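Local coordinates for G protein alpha subunit (PDB 4FID) that binds guanine nucleotides and probably works, as the alpha subunit of a heterotrimeric G protein, as a GTP-hydrolysing transducer of transmembrane signals, at residues Thr51-Arg54 with Thr55-Glu58; Val126-Ile129 with Ala130-Asp133; Ala215-Lys218 with Asp219-Asn223; Val248-Asn251 with Thr252-Glu256. All coordinates share one frame; numbering follows the deposited sequence.

Contact 1 of 4, residues Thr51-Arg54 with Thr55-Glu58; sequences TCMR and TLIE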
loop_
_atom_site.group_PDB
_atom_site.type_symbol
_atom_site.label_atom_id
_atom_site.label_comp_id
_atom_site.label_asym_id
_atom_site.label_seq_id
_atom_site.Cartn_x
_atom_site.Cartn_y
_atom_site.Cartn_z
ATOM N N THR A 51 -2.714 0.958 -19.400
ATOM C CA THR A 51 -1.310 1.314 -19.216
ATOM C C THR A 51 -0.497 0.182 -18.574
ATOM O O THR A 51 0.629 -0.071 -18.993
ATOM C CB THR A 51 -1.118 2.675 -18.477
ATOM O OG1 THR A 51 -1.462 2.557 -17.090
ATOM C CG2 THR A 51 -1.967 3.751 -19.120
ATOM N N CYS A 52 -1.069 -0.506 -17.583
ATOM C CA CYS A 52 -0.412 -1.669 -16.971
ATOM C C CYS A 52 -0.135 -2.773 -17.976
ATOM O O CYS A 52 0.841 -3.501 -17.829
ATOM C CB CYS A 52 -1.260 -2.269 -15.851
ATOM S SG CYS A 52 -1.276 -1.391 -14.266
HETATM N N MSE A 53 -0.999 -2.914 -18.984
HETATM C CA MSE A 53 -0.830 -3.966 -19.984
HETATM C C MSE A 53 0.131 -3.548 -21.084
HETATM O O MSE A 53 0.894 -4.373 -21.579
HETATM C CB MSE A 53 -2.173 -4.428 -20.571
HETATM C CG MSE A 53 -2.035 -5.586 -21.595
HETATM SE SE MSE A 53 -1.190 -7.283 -20.936
HETATM C CE MSE A 53 -2.608 -8.010 -19.807
ATOM N N ARG A 54 0.107 -2.270 -21.460
ATOM C CA ARG A 54 1.145 -1.721 -22.343
ATOM C C ARG A 54 2.512 -1.997 -21.734
ATOM O O ARG A 54 3.419 -2.451 -22.425
ATOM C CB ARG A 54 0.968 -0.214 -22.562
ATOM C CG ARG A 54 -0.210 0.153 -23.442
ATOM C CD ARG A 54 -0.396 1.653 -23.556
ATOM N NE ARG A 54 -1.501 1.969 -24.462
ATOM C CZ ARG A 54 -2.033 3.180 -24.639
ATOM N NH1 ARG A 54 -1.575 4.235 -23.967
ATOM N NH2 ARG A 54 -3.041 3.331 -25.489
ATOM N N THR A 55 2.643 -1.735 -20.433
ATOM C CA THR A 55 3.876 -1.995 -19.682
ATOM C C THR A 55 4.388 -3.420 -19.889
ATOM O O THR A 55 5.562 -3.622 -20.181
ATOM C CB THR A 55 3.667 -1.769 -18.154
ATOM O OG1 THR A 55 3.317 -0.406 -17.909
ATOM C CG2 THR A 55 4.924 -2.135 -17.341
ATOM N N LEU A 56 3.514 -4.408 -19.707
ATOM C CA LEU A 56 3.902 -5.811 -19.870
ATOM C C LEU A 56 4.287 -6.126 -21.318
ATOM O O LEU A 56 5.283 -6.813 -21.562
ATOM C CB LEU A 56 2.806 -6.780 -19.371
ATOM C CG LEU A 56 2.678 -7.038 -17.867
ATOM C CD1 LEU A 56 1.343 -7.712 -17.464
ATOM C CD2 LEU A 56 3.843 -7.873 -17.390
ATOM N N ILE A 57 3.507 -5.635 -22.277
ATOM C CA ILE A 57 3.869 -5.816 -23.691
ATOM C C ILE A 57 5.266 -5.262 -23.997
ATOM O O ILE A 57 6.103 -5.964 -24.577
ATOM C CB ILE A 57 2.857 -5.157 -24.651
ATOM C CG1 ILE A 57 1.461 -5.745 -24.455
ATOM C CG2 ILE A 57 3.295 -5.340 -26.083
ATOM C CD1 ILE A 57 0.366 -5.081 -25.305
ATOM N N GLU A 58 5.508 -4.008 -23.606
ATOM C CA GLU A 58 6.827 -3.389 -23.740
ATOM C C GLU A 58 7.930 -4.191 -23.030
ATOM O O GLU A 58 8.963 -4.509 -23.619
ATOM C CB GLU A 58 6.799 -1.944 -23.237
ATOM C CG GLU A 58 8.173 -1.329 -23.013
ATOM C CD GLU A 58 8.101 0.039 -22.343
ATOM O OE1 GLU A 58 9.149 0.532 -21.867
ATOM O OE2 GLU A 58 6.996 0.620 -22.291
#
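Selenomethionine Met53 and Leu56 meet on the buried side of one continuous helix, where the SE atom of Met53 lies 4.3 Å from CD1 of Leu56. On the flank of that side, Ile57 CG1 rests on the carbonyl oxygen of Met53. The same oxygen accepts the backbone N-H of Ile57 in a nearly straight bond (3.0 Å from Ile57 N to Met53 O). Both residues belong to helix 42-62, the long helix of the all-helical domain, and this face is closed in by helices 90-99, 101-108 and 119-124; Phe123 touches both Met53 and Leu56, as does Ile103. The other side is looser and polar. Here Thr55 folds its hydroxyl back along the helix: with OG1 beside its own backbone N (chi1 -62°), it donates to Thr51 O at 2.9 Å. Thr55 N bonds to the same oxygen from the opposite face of the carbonyl plane, so two donors from one residue grip it. Arg54 sends an extended chain away from the following turn, its guanidinium group held by the backbone oxygens of Glu75 and Asp80. Glu58, exposed and with an extended chain, is anchored at its backbone, with Glu58 N 2.9 Å from Arg54 O.

Contact 2 of 4, residues Val126-Ile129 with Ala130-Asp133; sequences VKRI and AMED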
loop_
_atom_site.group_PDB
_atom_site.type_symbol
_atom_site.label_atom_id
_atom_site.label_comp_id
_atom_site.label_asym_id
_atom_site.label_seq_id
_atom_site.Cartn_x
_atom_site.Cartn_y
_atom_site.Cartn_z
ATOM N N VAL A 126 -11.430 -7.327 -15.765
ATOM C CA VAL A 126 -11.619 -6.549 -16.993
ATOM C C VAL A 126 -13.026 -6.638 -17.615
ATOM O O VAL A 126 -13.558 -5.633 -18.086
ATOM C CB VAL A 126 -10.543 -6.857 -18.051
ATOM C CG1 VAL A 126 -10.827 -8.179 -18.750
ATOM C CG2 VAL A 126 -10.482 -5.727 -19.056
ATOM N N LYS A 127 -13.625 -7.826 -17.603
ATOM C CA LYS A 127 -14.984 -7.997 -18.116
ATOM C C LYS A 127 -15.945 -7.030 -17.435
ATOM O O LYS A 127 -16.835 -6.488 -18.073
ATOM C CB LYS A 127 -15.477 -9.428 -17.915
ATOM C CG LYS A 127 -14.788 -10.494 -18.761
ATOM C CD LYS A 127 -15.202 -11.891 -18.282
ATOM C CE LYS A 127 -14.628 -13.015 -19.145
ATOM N NZ LYS A 127 -14.908 -14.371 -18.566
ATOM N N ARG A 128 -15.759 -6.811 -16.138
ATOM C CA ARG A 128 -16.646 -5.936 -15.383
ATOM C C ARG A 128 -16.266 -4.452 -15.454
ATOM O O ARG A 128 -17.127 -3.589 -15.315
ATOM C CB ARG A 128 -16.738 -6.398 -13.932
ATOM C CG ARG A 128 -17.655 -5.541 -13.054
ATOM C CD ARG A 128 -17.632 -6.023 -11.595
ATOM N NE ARG A 128 -16.259 -6.140 -11.114
ATOM C CZ ARG A 128 -15.612 -5.215 -10.413
ATOM N NH1 ARG A 128 -16.212 -4.096 -10.054
ATOM N NH2 ARG A 128 -14.357 -5.430 -10.059
ATOM N N ILE A 129 -14.983 -4.157 -15.668
ATOM C CA ILE A 129 -14.513 -2.768 -15.721
ATOM C C ILE A 129 -14.804 -2.155 -17.086
ATOM O O ILE A 129 -15.040 -0.949 -17.206
ATOM C CB ILE A 129 -12.985 -2.664 -15.432
ATOM C CG1 ILE A 129 -12.671 -3.011 -13.979
ATOM C CG2 ILE A 129 -12.445 -1.270 -15.757
ATOM C CD1 ILE A 129 -11.233 -3.436 -13.787
ATOM N N ALA A 130 -14.790 -3.005 -18.108
ATOM C CA ALA A 130 -14.943 -2.561 -19.483
ATOM C C ALA A 130 -16.395 -2.443 -19.916
ATOM O O ALA A 130 -16.661 -2.156 -21.074
ATOM C CB ALA A 130 -14.195 -3.482 -20.412
HETATM N N MSE A 131 -17.325 -2.673 -18.993
HETATM C CA MSE A 131 -18.745 -2.480 -19.270
HETATM C C MSE A 131 -19.071 -1.003 -19.420
HETATM O O MSE A 131 -18.409 -0.145 -18.839
HETATM C CB MSE A 131 -19.615 -3.080 -18.162
HETATM C CG MSE A 131 -19.855 -4.578 -18.266
HETATM SE SE MSE A 131 -21.115 -5.179 -16.907
HETATM C CE MSE A 131 -20.444 -4.145 -15.387
ATOM N N GLU A 132 -20.107 -0.709 -20.193
ATOM C CA GLU A 132 -20.439 0.676 -20.487
ATOM C C GLU A 132 -20.981 1.421 -19.264
ATOM O O GLU A 132 -20.704 2.604 -19.084
ATOM C CB GLU A 132 -21.391 0.784 -21.693
ATOM C CG GLU A 132 -22.763 0.160 -21.499
ATOM C CD GLU A 132 -23.782 0.664 -22.516
ATOM O OE1 GLU A 132 -23.460 1.636 -23.240
ATOM O OE2 GLU A 132 -24.898 0.091 -22.591
ATOM N N ASP A 133 -21.726 0.727 -18.412
ATOM C CA ASP A 133 -22.348 1.373 -17.260
ATOM C C ASP A 133 -21.566 1.166 -15.967
ATOM O O ASP A 133 -22.046 1.511 -14.884
ATOM C CB ASP A 133 -23.771 0.856 -17.068
ATOM C CG ASP A 133 -23.810 -0.624 -16.719
ATOM O OD1 ASP A 133 -23.263 -1.432 -17.502
ATOM O OD2 ASP A 133 -24.392 -0.977 -15.667
#
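Arg128 and selenomethionine Met131 lean across each other where the short helix 126-129 gives way to a loop. The two chains run at a slant to one another, and they touch through aliphatic parts: the terminal CE of Met131 approaches CG of Arg128 to 3.9 Å. It is the bend at chi3 (-42°) that brings this CE to Arg128, near the carbonyl oxygen of the same residue. Lower on the same chain, Met131 CG passes 3.6 Å from Lys127 O, so the side chain lies over the carbonyl end of the helix. Arg128 leaves in another direction. Its CG is anti to the backbone N, and a bend at chi3 (51°) carries the guanidinium group away from Met131, toward a salt bridge from NH1 to Asp140 and a hydrogen bond from NH2 to Asn125. Ala130 N bonds to Val126 O at 2.9 Å, which completes the last helical turn, and the Ala130 methyl group touches Val91 and Phe86. Ile129 faces helix 42-62, where it packs on Ile45, Cys46 and Val49 of the all-helical domain. The chemistry is therefore divided: one backbone hydrogen bond, Ala130 N to Val126 O, links the two segments, the Arg128-Met131 meeting is one of van der Waals contact between carbons, and the positive charge of Arg128 is probably balanced by Asp140, with Met131 lying against its neutral stem.

Contact 3 of 4, residues Ala215-Lys218 with Asp219-Asn223; sequences AVFK and DIMTN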
loop_
_atom_site.group_PDB
_atom_site.type_symbol
_atom_site.label_atom_id
_atom_site.label_comp_id
_atom_site.label_asym_id
_atom_site.label_seq_id
_atom_site.Cartn_x
_atom_site.Cartn_y
_atom_site.Cartn_z
ATOM N N ALA A 215 14.752 6.440 7.708
ATOM C CA ALA A 215 15.070 7.758 8.205
ATOM C C ALA A 215 13.774 8.544 8.500
ATOM O O ALA A 215 13.713 9.320 9.460
ATOM C CB ALA A 215 15.963 8.485 7.209
ATOM N N VAL A 216 12.734 8.332 7.693
ATOM C CA VAL A 216 11.445 8.925 8.011
ATOM C C VAL A 216 10.995 8.467 9.390
ATOM O O VAL A 216 10.671 9.269 10.252
ATOM C CB VAL A 216 10.361 8.538 7.002
ATOM C CG1 VAL A 216 8.953 8.795 7.601
ATOM C CG2 VAL A 216 10.569 9.267 5.650
ATOM N N PHE A 217 10.977 7.160 9.594
ATOM C CA PHE A 217 10.603 6.622 10.890
ATOM C C PHE A 217 11.448 7.175 12.054
ATOM O O PHE A 217 10.894 7.566 13.076
ATOM C CB PHE A 217 10.630 5.105 10.868
ATOM C CG PHE A 217 10.468 4.488 12.216
ATOM C CD1 PHE A 217 9.225 4.464 12.834
ATOM C CD2 PHE A 217 11.560 3.930 12.870
ATOM C CE1 PHE A 217 9.063 3.885 14.088
ATOM C CE2 PHE A 217 11.419 3.358 14.116
ATOM C CZ PHE A 217 10.165 3.325 14.726
ATOM N N LYS A 218 12.769 7.216 11.895
ATOM C CA LYS A 218 13.662 7.808 12.908
ATOM C C LYS A 218 13.286 9.266 13.242
ATOM O O LYS A 218 13.460 9.727 14.377
ATOM C CB LYS A 218 15.138 7.724 12.486
ATOM C CG LYS A 218 15.756 6.314 12.488
ATOM C CD LYS A 218 15.589 5.593 13.825
ATOM C CE LYS A 218 16.255 4.207 13.824
ATOM N NZ LYS A 218 16.100 3.501 15.153
ATOM N N ASP A 219 12.761 9.988 12.259
ATOM C CA ASP A 219 12.185 11.299 12.540
ATOM C C ASP A 219 11.047 11.197 13.535
ATOM O O ASP A 219 11.081 11.842 14.589
ATOM C CB ASP A 219 11.676 11.959 11.273
ATOM C CG ASP A 219 12.797 12.466 10.417
ATOM O OD1 ASP A 219 12.546 12.758 9.220
ATOM O OD2 ASP A 219 13.929 12.564 10.952
ATOM N N ILE A 220 10.042 10.385 13.197
ATOM C CA ILE A 220 8.862 10.229 14.045
ATOM C C ILE A 220 9.293 9.950 15.488
ATOM O O ILE A 220 8.837 10.592 16.430
ATOM C CB ILE A 220 7.949 9.110 13.504
ATOM C CG1 ILE A 220 7.277 9.556 12.214
ATOM C CG2 ILE A 220 6.898 8.706 14.510
ATOM C CD1 ILE A 220 6.636 8.396 11.435
HETATM N N MSE A 221 10.218 9.014 15.650
HETATM C CA MSE A 221 10.699 8.627 16.975
HETATM C C MSE A 221 11.302 9.768 17.798
HETATM O O MSE A 221 11.344 9.700 19.024
HETATM C CB MSE A 221 11.717 7.500 16.839
HETATM C CG MSE A 221 11.087 6.204 16.372
HETATM SE SE MSE A 221 9.555 5.763 17.504
HETATM C CE MSE A 221 10.459 5.840 19.245
ATOM N N THR A 222 11.783 10.810 17.136
ATOM C CA THR A 222 12.381 11.908 17.876
ATOM C C THR A 222 11.620 13.232 17.734
ATOM O O THR A 222 11.979 14.221 18.366
ATOM C CB THR A 222 13.879 12.100 17.519
ATOM O OG1 THR A 222 14.029 12.261 16.103
ATOM C CG2 THR A 222 14.700 10.906 17.988
ATOM N N ASN A 223 10.570 13.243 16.919
ATOM C CA ASN A 223 9.791 14.456 16.697
ATOM C C ASN A 223 9.140 14.941 17.988
ATOM O O ASN A 223 8.380 14.197 18.614
ATOM C CB ASN A 223 8.725 14.196 15.638
ATOM C CG ASN A 223 8.043 15.462 15.164
ATOM O OD1 ASN A 223 7.553 16.273 15.965
ATOM N ND2 ASN A 223 8.010 15.643 13.846
#
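A Met-aromatic contact one helical turn apart, between Phe217 and selenomethionine Met221, marks the sheet-facing side of helix 209-222 in the Ras-like domain. The two side chains run side by side and point the same way. Met221 CG lies over one face of the phenyl ring, 3.8 Å from its centroid and displaced toward the rim, a CH-pi contact in which Phe217 CZ is the nearest ring atom, 3.4 Å from CG. The SE atom lies oblique to the ring, 4.5 Å from the centroid. This fit depends on both chains: the ring of Phe217 is thrown out with CG anti to the backbone N (chi1 171°), while beyond Met221 CG the bends at chi2 and chi3 carry SE past the rim and turn the terminal CE away. Beneath them, Met221 N bonds to Phe217 O at 3.0 Å. Val216 and Ile220 extend the apolar surface round the helix, meeting at 4.5 Å between Val216 CG1 and Ile220 CD1. The exposed side is polar. Near the end of the helix, Thr222 places OG1 between its backbone N and carbonyl carbon (chi1 55°) and donates to Lys218 O at 3.1 Å, backed by a weak bond from Thr222 N to the same oxygen. Lys218 itself sends NZ to the carbonyl oxygen of Phe274, in helix 263-275. On the sheet side, Phe217 meets the ring of Phe190 with the planes at about 45°; Val216 and Ile220 touch Phe190 too, on strand 187-193, while Phe217 reaches Ile233 and Met221 reaches Lys231 on strand 230-236.

Contact 4 of 4, residues Val248-Asn251 with Thr252-Glu256; sequences VPLN and TIFPE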
loop_
_atom_site.group_PDB
_atom_site.type_symbol
_atom_site.label_atom_id
_atom_site.label_comp_id
_atom_site.label_asym_id
_atom_site.label_seq_id
_atom_site.Cartn_x
_atom_site.Cartn_y
_atom_site.Cartn_z
ATOM N N VAL A 248 13.503 -12.726 -5.438
ATOM C CA VAL A 248 14.638 -11.915 -5.009
ATOM C C VAL A 248 15.004 -12.213 -3.557
ATOM O O VAL A 248 14.587 -11.499 -2.659
ATOM C CB VAL A 248 14.338 -10.403 -5.122
ATOM C CG1 VAL A 248 15.613 -9.593 -4.903
ATOM C CG2 VAL A 248 13.697 -10.073 -6.458
ATOM N N PRO A 249 15.785 -13.272 -3.318
ATOM C CA PRO A 249 16.101 -13.632 -1.928
ATOM C C PRO A 249 16.733 -12.480 -1.134
ATOM O O PRO A 249 17.506 -11.692 -1.695
ATOM C CB PRO A 249 17.073 -14.818 -2.072
ATOM C CG PRO A 249 17.462 -14.851 -3.516
ATOM C CD PRO A 249 16.356 -14.219 -4.287
ATOM N N LEU A 250 16.394 -12.401 0.154
ATOM C CA LEU A 250 16.810 -11.308 1.023
ATOM C C LEU A 250 18.325 -11.192 1.132
ATOM O O LEU A 250 18.846 -10.090 1.322
ATOM C CB LEU A 250 16.186 -11.438 2.438
ATOM C CG LEU A 250 16.332 -10.284 3.460
ATOM C CD1 LEU A 250 16.050 -8.890 2.859
ATOM C CD2 LEU A 250 15.444 -10.488 4.661
ATOM N N ASN A 251 19.041 -12.311 1.019
ATOM C CA ASN A 251 20.493 -12.236 1.189
ATOM C C ASN A 251 21.216 -11.772 -0.057
ATOM O O ASN A 251 22.441 -11.698 -0.059
ATOM C CB ASN A 251 21.104 -13.532 1.712
ATOM C CG ASN A 251 20.981 -14.691 0.727
ATOM O OD1 ASN A 251 20.656 -14.513 -0.449
ATOM N ND2 ASN A 251 21.237 -15.897 1.222
ATOM N N THR A 252 20.464 -11.459 -1.110
ATOM C CA THR A 252 21.056 -10.791 -2.262
ATOM C C THR A 252 21.114 -9.275 -2.012
ATOM O O THR A 252 21.725 -8.519 -2.769
ATOM C CB THR A 252 20.292 -11.091 -3.587
ATOM O OG1 THR A 252 18.964 -10.573 -3.504
ATOM C CG2 THR A 252 20.224 -12.589 -3.855
ATOM N N ILE A 253 20.469 -8.844 -0.938
ATOM C CA ILE A 253 20.409 -7.445 -0.605
ATOM C C ILE A 253 21.155 -7.212 0.700
ATOM O O ILE A 253 21.876 -6.236 0.842
ATOM C CB ILE A 253 18.942 -6.989 -0.468
ATOM C CG1 ILE A 253 18.166 -7.319 -1.750
ATOM C CG2 ILE A 253 18.883 -5.489 -0.133
ATOM C CD1 ILE A 253 18.591 -6.490 -3.000
ATOM N N PHE A 254 20.947 -8.116 1.656
ATOM C CA PHE A 254 21.718 -8.177 2.899
ATOM C C PHE A 254 22.440 -9.519 3.015
ATOM O O PHE A 254 21.909 -10.458 3.605
ATOM C CB PHE A 254 20.803 -8.027 4.112
ATOM C CG PHE A 254 20.254 -6.655 4.278
ATOM C CD1 PHE A 254 18.981 -6.331 3.779
ATOM C CD2 PHE A 254 21.000 -5.670 4.931
ATOM C CE1 PHE A 254 18.464 -5.043 3.924
ATOM C CE2 PHE A 254 20.492 -4.391 5.088
ATOM C CZ PHE A 254 19.222 -4.076 4.577
ATOM N N PRO A 255 23.665 -9.610 2.476
ATOM C CA PRO A 255 24.401 -10.886 2.522
ATOM C C PRO A 255 24.617 -11.390 3.950
ATOM O O PRO A 255 24.795 -12.587 4.152
ATOM C CB PRO A 255 25.733 -10.552 1.839
ATOM C CG PRO A 255 25.420 -9.346 0.958
ATOM C CD PRO A 255 24.409 -8.552 1.767
ATOM N N GLU A 256 24.556 -10.485 4.924
ATOM C CA GLU A 256 24.689 -10.817 6.350
ATOM C C GLU A 256 23.389 -11.360 6.934
ATOM O O GLU A 256 23.085 -11.125 8.112
ATOM C CB GLU A 256 25.083 -9.561 7.143
ATOM C CG GLU A 256 26.101 -9.780 8.256
ATOM C CD GLU A 256 27.487 -10.200 7.738
ATOM O OE1 GLU A 256 27.625 -10.507 6.527
ATOM O OE2 GLU A 256 28.439 -10.225 8.556
#
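Thr252 folds back on Pro249 in a tight turn whose middle has 3-10 character. Its CB lies 3.4 Å from Pro249 O, and from there the side chain forks. The OG1 branch, flanked by the residue's own N and C (chi1 64°), ends in a hydrogen bond to Pro249 O, 2.6 Å away and nearly in line with the carbonyl; Val248 CG1 flanks this hydroxyl at 3.8 Å. The CG2 branch instead meets the pyrrolidine ring, with Pro249 CG 3.6 Å from the methyl, and lies as near to Pro249 O, with Asn251 OD1 farther off. Thr252 N bonds to Pro249 O as well, arriving from above the carbonyl plane, so hydroxyl and amide of one residue share one acceptor. The next carbonyl is likewise doubly used: Leu250 O takes the N-H of Phe254 within its plane, at 2.9 Å from Phe254 N and almost straight at 178°, and that of Ile253 from above the plane. These bonds span three and four residues, which is how the chain passes from the 3-10 turn into a wider one. Leu250 then swings CD1 to the edge of the Phe254 ring, 4.0 Å from Phe254 CD1, giving the turn a small apolar side. The whole lies at the surface in the loop between helices 238-247 and 263-275. Phe254 meets the ring of Tyr269, on helix 263-275, edge-to-face, while Val248 O accepts a hydrogen bond from the hydroxyl of Tyr197, and Val248 and Ile253 both touch Asp198.

In the fold
Contacts 1 and 2 belong to the all-helical domain and share helix 42-62: contact 1 lies within it, and the helix end of contact 2 packs on it. Contact 3 lies on the opposite side of the chain's centre, about 37 Å from contact 1 between centres, on a helix against the central sheet. Contacts 1 to 3 each join a buried apolar side to a more exposed one; contact 4 is a surface turn. The side-chain partners differ: selenomethionine meets leucine in contact 1, an arginine stem in contact 2 and an aromatic ring in contact 3. Threonine hydroxyls bond to main-chain carbonyls in contacts 1, 3 and 4.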